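Local coordinates for protein D-alanyl-D-alanine carboxypeptidase (Enterococcus faecalis V583, PDB 5ZHF) that trims the terminal D-alanine from peptidoglycan pentapeptides as a zinc-dependent DD-carboxypeptidase, a step associated with vancomycin resistance, at residues S42-N47 / L142-D147; A54-E59 / D70-P75. All coordinates share one frame; numbering follows the deposited sequence.

Interaction 1. Residues S42-N47 / L142-D147; sequences SLILVN and LGLAVD. With ZN (zinc ion), chain C.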
loop_
_atom_site.group_PDB
_atom_site.type_symbol
_atom_site.label_atom_id
_atom_site.label_comp_id
_atom_site.label_asym_id
_atom_site.label_seq_id
_atom_site.Cartn_x
_atom_site.Cartn_y
_atom_site.Cartn_z
ATOM N N SER A 42 -5.984 -13.065 -3.601
ATOM C CA SER A 42 -5.196 -11.826 -3.830
ATOM C C SER A 42 -6.104 -10.617 -4.015
ATOM O O SER A 42 -5.629 -9.479 -4.120
ATOM C CB SER A 42 -4.252 -11.984 -5.013
ATOM O OG SER A 42 -4.924 -12.180 -6.252
ATOM N N LEU A 43 -7.410 -10.861 -4.067
ATOM C CA LEU A 43 -8.383 -9.792 -4.276
ATOM C C LEU A 43 -9.125 -9.409 -2.997
ATOM O O LEU A 43 -10.095 -8.635 -3.058
ATOM C CB LEU A 43 -9.384 -10.198 -5.363
ATOM C CG LEU A 43 -8.897 -10.132 -6.797
ATOM C CD1 LEU A 43 -10.027 -10.601 -7.713
ATOM C CD2 LEU A 43 -8.452 -8.724 -7.169
ATOM N N ILE A 44 -8.671 -9.900 -1.845
ATOM C CA ILE A 44 -9.263 -9.549 -0.579
ATOM C C ILE A 44 -9.330 -8.022 -0.365
ATOM O O ILE A 44 -8.360 -7.312 -0.627
ATOM C CB ILE A 44 -8.580 -10.264 0.614
ATOM C CG1 ILE A 44 -9.397 -10.034 1.892
ATOM C CG2 ILE A 44 -7.121 -9.844 0.773
ATOM C CD1 ILE A 44 -8.936 -10.865 3.081
ATOM N N LEU A 45 -10.507 -7.537 0.011
ATOM C CA LEU A 45 -10.725 -6.125 0.243
ATOM C C LEU A 45 -10.557 -5.786 1.712
ATOM O O LEU A 45 -11.278 -6.310 2.571
ATOM C CB LEU A 45 -12.116 -5.730 -0.259
ATOM C CG LEU A 45 -12.448 -4.234 -0.188
ATOM C CD1 LEU A 45 -11.423 -3.402 -0.955
ATOM C CD2 LEU A 45 -13.849 -3.961 -0.725
ATOM N N VAL A 46 -9.589 -4.900 2.015
ATOM C CA VAL A 46 -9.384 -4.383 3.365
ATOM C C VAL A 46 -9.430 -2.860 3.302
ATOM O O VAL A 46 -8.653 -2.230 2.589
ATOM C CB VAL A 46 -8.057 -4.861 4.006
ATOM C CG1 VAL A 46 -7.809 -4.183 5.347
ATOM C CG2 VAL A 46 -8.109 -6.371 4.178
ATOM N N ASN A 47 -10.343 -2.281 4.058
ATOM C CA ASN A 47 -10.509 -0.847 4.151
ATOM C C ASN A 47 -11.300 -0.533 5.402
ATOM O O ASN A 47 -11.519 -1.398 6.167
ATOM C CB ASN A 47 -11.105 -0.222 2.901
ATOM C CG ASN A 47 -12.528 -0.651 2.612
ATOM O OD1 ASN A 47 -13.224 -1.184 3.426
ATOM N ND2 ASN A 47 -12.945 -0.378 1.431
ATOM N N LEU A 142 -2.163 -7.301 6.045
ATOM C CA LEU A 142 -2.282 -8.492 5.201
ATOM C C LEU A 142 -0.960 -9.096 4.815
ATOM O O LEU A 142 -0.894 -10.288 4.498
ATOM C CB LEU A 142 -3.010 -8.177 3.898
ATOM C CG LEU A 142 -4.470 -7.760 3.982
ATOM C CD1 LEU A 142 -4.929 -7.121 2.673
ATOM C CD2 LEU A 142 -5.300 -8.974 4.349
ATOM N N GLY A 143 0.091 -8.272 4.729
ATOM C CA GLY A 143 1.324 -8.693 4.070
ATOM C C GLY A 143 1.299 -8.516 2.560
ATOM O O GLY A 143 2.266 -8.886 1.885
ATOM N N LEU A 144 0.215 -7.944 2.008
ATOM C CA LEU A 144 0.047 -7.765 0.571
ATOM C C LEU A 144 0.382 -6.359 0.102
ATOM O O LEU A 144 0.326 -6.109 -1.101
ATOM C CB LEU A 144 -1.402 -8.100 0.153
ATOM C CG LEU A 144 -1.779 -9.570 0.379
ATOM C CD1 LEU A 144 -3.191 -9.835 -0.122
ATOM C CD2 LEU A 144 -0.799 -10.498 -0.314
ATOM N N ALA A 145 0.735 -5.468 1.042
ATOM C CA ALA A 145 1.051 -4.082 0.698
ATOM C C ALA A 145 2.436 -3.704 1.113
ATOM O O ALA A 145 2.937 -4.119 2.178
ATOM C CB ALA A 145 0.058 -3.113 1.332
ATOM N N VAL A 146 3.050 -2.907 0.257
ATOM C CA VAL A 146 4.365 -2.355 0.528
ATOM C C VAL A 146 4.356 -0.856 0.270
ATOM O O VAL A 146 3.805 -0.393 -0.719
ATOM C CB VAL A 146 5.484 -3.054 -0.284
ATOM C CG1 VAL A 146 5.769 -4.439 0.275
ATOM C CG2 VAL A 146 5.159 -3.122 -1.767
ATOM N N ASP A 147 4.997 -0.102 1.171
ATOM C CA ASP A 147 5.318 1.288 0.874
ATOM C C ASP A 147 6.679 1.288 0.262
ATOM O O ASP A 147 7.622 0.786 0.863
ATOM C CB ASP A 147 5.292 2.159 2.120
ATOM C CG ASP A 147 3.930 2.222 2.757
ATOM O OD1 ASP A 147 2.894 2.130 2.050
ATOM O OD2 ASP A 147 3.895 2.425 3.973
HETATM ZN ZN ZN C . 1.153 2.032 3.000
HETATM O O HOH W 1 0.662 4.099 3.636
#
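V46 and L142 meet chiefly through their methyl groups, and their side chains run past each other in opposite directions. V46 CG2 presses between the two branches of the leucine fork, 3.6 Å from L142 CD1 and 3.8 Å from L142 CD2. This is the tight part of the contact. The valine's chi1 of 174° sets CG1 opposite the backbone N and leaves CG2 beside that N, pointing at the leucine. I44 adds its branch methyl from the neighbouring position but one: I44 CG2 lies 4.0 Å from L142 CD1 and equally far from L144 CD1, so one methyl bridges two leucines; the I44 and L144 side chains cross at about a right angle. Beta-branched residues suit the extended 44-46 stretch, since they bring a methyl close to the main chain, while the longer leucines span the distance between backbones whose nearest CA atoms, those of V46 and L142, are 8.4 Å apart.

Away from this tight pairing, L43 and L45 turn to the other side, partly exposed, and lie on helix 212-218. Between the leucines, G143 adopts a positive phi of 84°, where a CB would collide with the preceding carbonyl oxygen, and the turn leads into strand 145-150. There D147 OD1 binds zinc at 2.0 Å; H140, H193 and a water complete the site, while R98 pairs with D147 OD2. The direct contact is wholly apolar, so it probably gains its stability from burying methyls away from water, while R195 takes the carbonyl oxygens of S42 and I44.

Interaction 2. Residues A54-E59 / D70-P75; sequences AQYDVE and DIRISP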
loop_
_atom_site.group_PDB
_atom_site.type_symbol
_atom_site.label_atom_id
_atom_site.label_comp_id
_atom_site.label_asym_id
_atom_site.label_seq_id
_atom_site.Cartn_x
_atom_site.Cartn_y
_atom_site.Cartn_z
ATOM N N ALA A 54 -10.857 -12.022 11.530
ATOM C CA ALA A 54 -10.217 -12.591 12.711
ATOM C C ALA A 54 -9.593 -13.928 12.275
ATOM O O ALA A 54 -10.143 -14.613 11.411
ATOM C CB ALA A 54 -11.233 -12.795 13.833
ATOM N N GLN A 55 -8.431 -14.256 12.825
ATOM C CA GLN A 55 -7.696 -15.492 12.468
ATOM C C GLN A 55 -7.205 -15.530 10.999
ATOM O O GLN A 55 -7.085 -16.608 10.404
ATOM C CB GLN A 55 -8.541 -16.750 12.777
ATOM C CG GLN A 55 -9.094 -16.821 14.201
ATOM C CD GLN A 55 -10.464 -17.485 14.275
ATOM O OE1 GLN A 55 -11.447 -16.986 13.715
ATOM N NE2 GLN A 55 -10.538 -18.607 14.983
ATOM N N TYR A 56 -6.927 -14.368 10.409
ATOM C CA TYR A 56 -6.377 -14.322 9.048
ATOM C C TYR A 56 -4.939 -14.814 9.133
ATOM O O TYR A 56 -4.129 -14.211 9.833
ATOM C CB TYR A 56 -6.407 -12.904 8.485
ATOM C CG TYR A 56 -5.906 -12.804 7.064
ATOM C CD1 TYR A 56 -6.735 -13.100 5.998
ATOM C CD2 TYR A 56 -4.606 -12.394 6.787
ATOM C CE1 TYR A 56 -6.294 -13.016 4.676
ATOM C CE2 TYR A 56 -4.147 -12.323 5.467
ATOM C CZ TYR A 56 -4.998 -12.619 4.419
ATOM O OH TYR A 56 -4.569 -12.543 3.103
ATOM N N ASP A 57 -4.634 -15.901 8.437
ATOM C CA ASP A 57 -3.291 -16.493 8.475
ATOM C C ASP A 57 -2.456 -15.888 7.363
ATOM O O ASP A 57 -2.910 -15.805 6.207
ATOM C CB ASP A 57 -3.356 -18.010 8.276
ATOM C CG ASP A 57 -1.977 -18.674 8.316
ATOM O OD1 ASP A 57 -1.315 -18.636 9.380
ATOM O OD2 ASP A 57 -1.557 -19.247 7.284
ATOM N N VAL A 58 -1.238 -15.480 7.702
ATOM C CA VAL A 58 -0.262 -15.088 6.680
ATOM C C VAL A 58 1.074 -15.728 7.008
ATOM O O VAL A 58 1.484 -15.738 8.174
ATOM C CB VAL A 58 -0.122 -13.554 6.539
ATOM C CG1 VAL A 58 0.337 -12.895 7.837
ATOM C CG2 VAL A 58 0.816 -13.204 5.379
ATOM N N GLU A 59 1.707 -16.313 5.991
ATOM C CA GLU A 59 3.074 -16.794 6.103
ATOM C C GLU A 59 3.994 -15.710 5.568
ATOM O O GLU A 59 3.860 -15.315 4.419
ATOM C CB GLU A 59 3.278 -18.083 5.299
ATOM C CG GLU A 59 2.485 -19.270 5.811
ATOM C CD GLU A 59 2.819 -19.665 7.240
ATOM O OE1 GLU A 59 3.988 -19.523 7.658
ATOM O OE2 GLU A 59 1.900 -20.123 7.962
ATOM N N ASP A 70 3.955 -11.149 2.706
ATOM C CA ASP A 70 3.325 -12.442 2.387
ATOM C C ASP A 70 4.242 -13.189 1.412
ATOM O O ASP A 70 4.595 -12.682 0.357
ATOM C CB ASP A 70 1.924 -12.179 1.820
ATOM C CG ASP A 70 1.114 -13.447 1.592
ATOM O OD1 ASP A 70 1.702 -14.501 1.264
ATOM O OD2 ASP A 70 -0.110 -13.362 1.767
ATOM N N ILE A 71 4.667 -14.392 1.792
ATOM C CA ILE A 71 5.555 -15.189 0.937
ATOM C C ILE A 71 5.006 -15.316 -0.511
ATOM O O ILE A 71 5.772 -15.386 -1.457
ATOM C CB ILE A 71 5.842 -16.586 1.540
ATOM C CG1 ILE A 71 6.949 -17.344 0.783
ATOM C CG2 ILE A 71 4.568 -17.433 1.529
ATOM C CD1 ILE A 71 8.333 -16.735 0.769
ATOM N N ARG A 72 3.677 -15.281 -0.673
ATOM C CA ARG A 72 3.083 -15.449 -1.986
ATOM C C ARG A 72 3.411 -14.335 -2.975
ATOM O O ARG A 72 3.338 -14.559 -4.184
ATOM C CB ARG A 72 1.564 -15.624 -1.861
ATOM C CG ARG A 72 1.186 -16.932 -1.190
ATOM C CD ARG A 72 -0.303 -17.005 -0.928
ATOM N NE ARG A 72 -0.695 -16.147 0.180
ATOM C CZ ARG A 72 -1.893 -16.132 0.765
ATOM N NH1 ARG A 72 -2.869 -16.950 0.368
ATOM N NH2 ARG A 72 -2.123 -15.305 1.768
ATOM N N ILE A 73 3.751 -13.134 -2.468
ATOM C CA ILE A 73 4.060 -11.993 -3.349
ATOM C C ILE A 73 5.562 -11.837 -3.569
ATOM O O ILE A 73 5.967 -11.055 -4.412
ATOM C CB ILE A 73 3.445 -10.633 -2.871
ATOM C CG1 ILE A 73 4.292 -9.961 -1.773
ATOM C CG2 ILE A 73 2.007 -10.815 -2.422
ATOM C CD1 ILE A 73 3.711 -8.638 -1.298
ATOM N N SER A 74 6.371 -12.635 -2.885
ATOM C CA SER A 74 7.829 -12.489 -2.952
ATOM C C SER A 74 8.467 -12.445 -4.362
ATOM O O SER A 74 9.213 -11.515 -4.676
ATOM C CB SER A 74 8.510 -13.554 -2.093
ATOM O OG SER A 74 9.910 -13.425 -2.249
ATOM N N PRO A 75 8.201 -13.442 -5.229
ATOM C CA PRO A 75 8.821 -13.384 -6.565
ATOM C C PRO A 75 8.358 -12.225 -7.425
ATOM O O PRO A 75 9.120 -11.727 -8.247
ATOM C CB PRO A 75 8.475 -14.741 -7.197
ATOM C CG PRO A 75 7.347 -15.264 -6.407
ATOM C CD PRO A 75 7.356 -14.638 -5.049
HETATM O O HOH W 2 -2.053 -11.953 2.787
#
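E59 and I71 are joined by the one direct hydrogen bond of this contact: I71 N donates to E59 O over 2.9 Å, nearly straight at 175° and in the carbonyl plane. Beside it the branch methyl I71 CG2 rests 4.0 Å from E59 CB, while the bend at chi2 carries the carboxylate of E59 off from the contact, as suits a charged residue at the surface.

D70 can be followed outward. D70 CB lies 3.9 Å from V58 CG2, and the same methyl stays alongside CG and OD2, a valine lining one flank of the acid. With chi1 at -174°, CG stands opposite the backbone N and the carboxylate is directed at R72. OD1 takes two donors: R72 N, approaching on the anti side to close an Asx turn, and R72 NE, on the syn side. D70 OD2 uses its syn lone pair for R72 NH2 at 2.8 Å, so the arginine grips the acid side-on through NE and NH2. D70 OD2 also accepts from a water whose oxygen is 2.6 Å away; that oxygen in turn accepts from Y56 OH at 2.6 Å, in the plane of the ring. Aspartate is short enough to serve both its own turn and the bridge, and these partners hold its carboxylate against rotation; the paired arginine would probably favour its ionised form.

D70 ends strand 68-70, which pairs antiparallel with strand 60-62 just beyond E59. The chain then winds through the 3-10 turn 71-73 into helix 74-86, so the contact sits where the small two-stranded sheet passes into that helix.

Interaction 2 lies wholly within the span of chain between the two segments of interaction 1: 42-47 comes first, then 54-59 and 70-75, and 142-147 last. Their centres are 10 Å apart and they touch. G143 O probably accepts a hydrogen bond from D70 N, I73 packs on L144, and V58 meets the carbonyl of L142, so the 142-144 turn is wedged between 42-47 and the region around D70. Interaction 1 is buried and leads through strand 145-150 of the four-stranded sheet to the zinc; interaction 2 is a surface contact at the two-stranded sheet. Interaction 1 directly, and interaction 2 through its touches with 142-144, probably help hold the chain's N-terminal part to the zinc-bearing core.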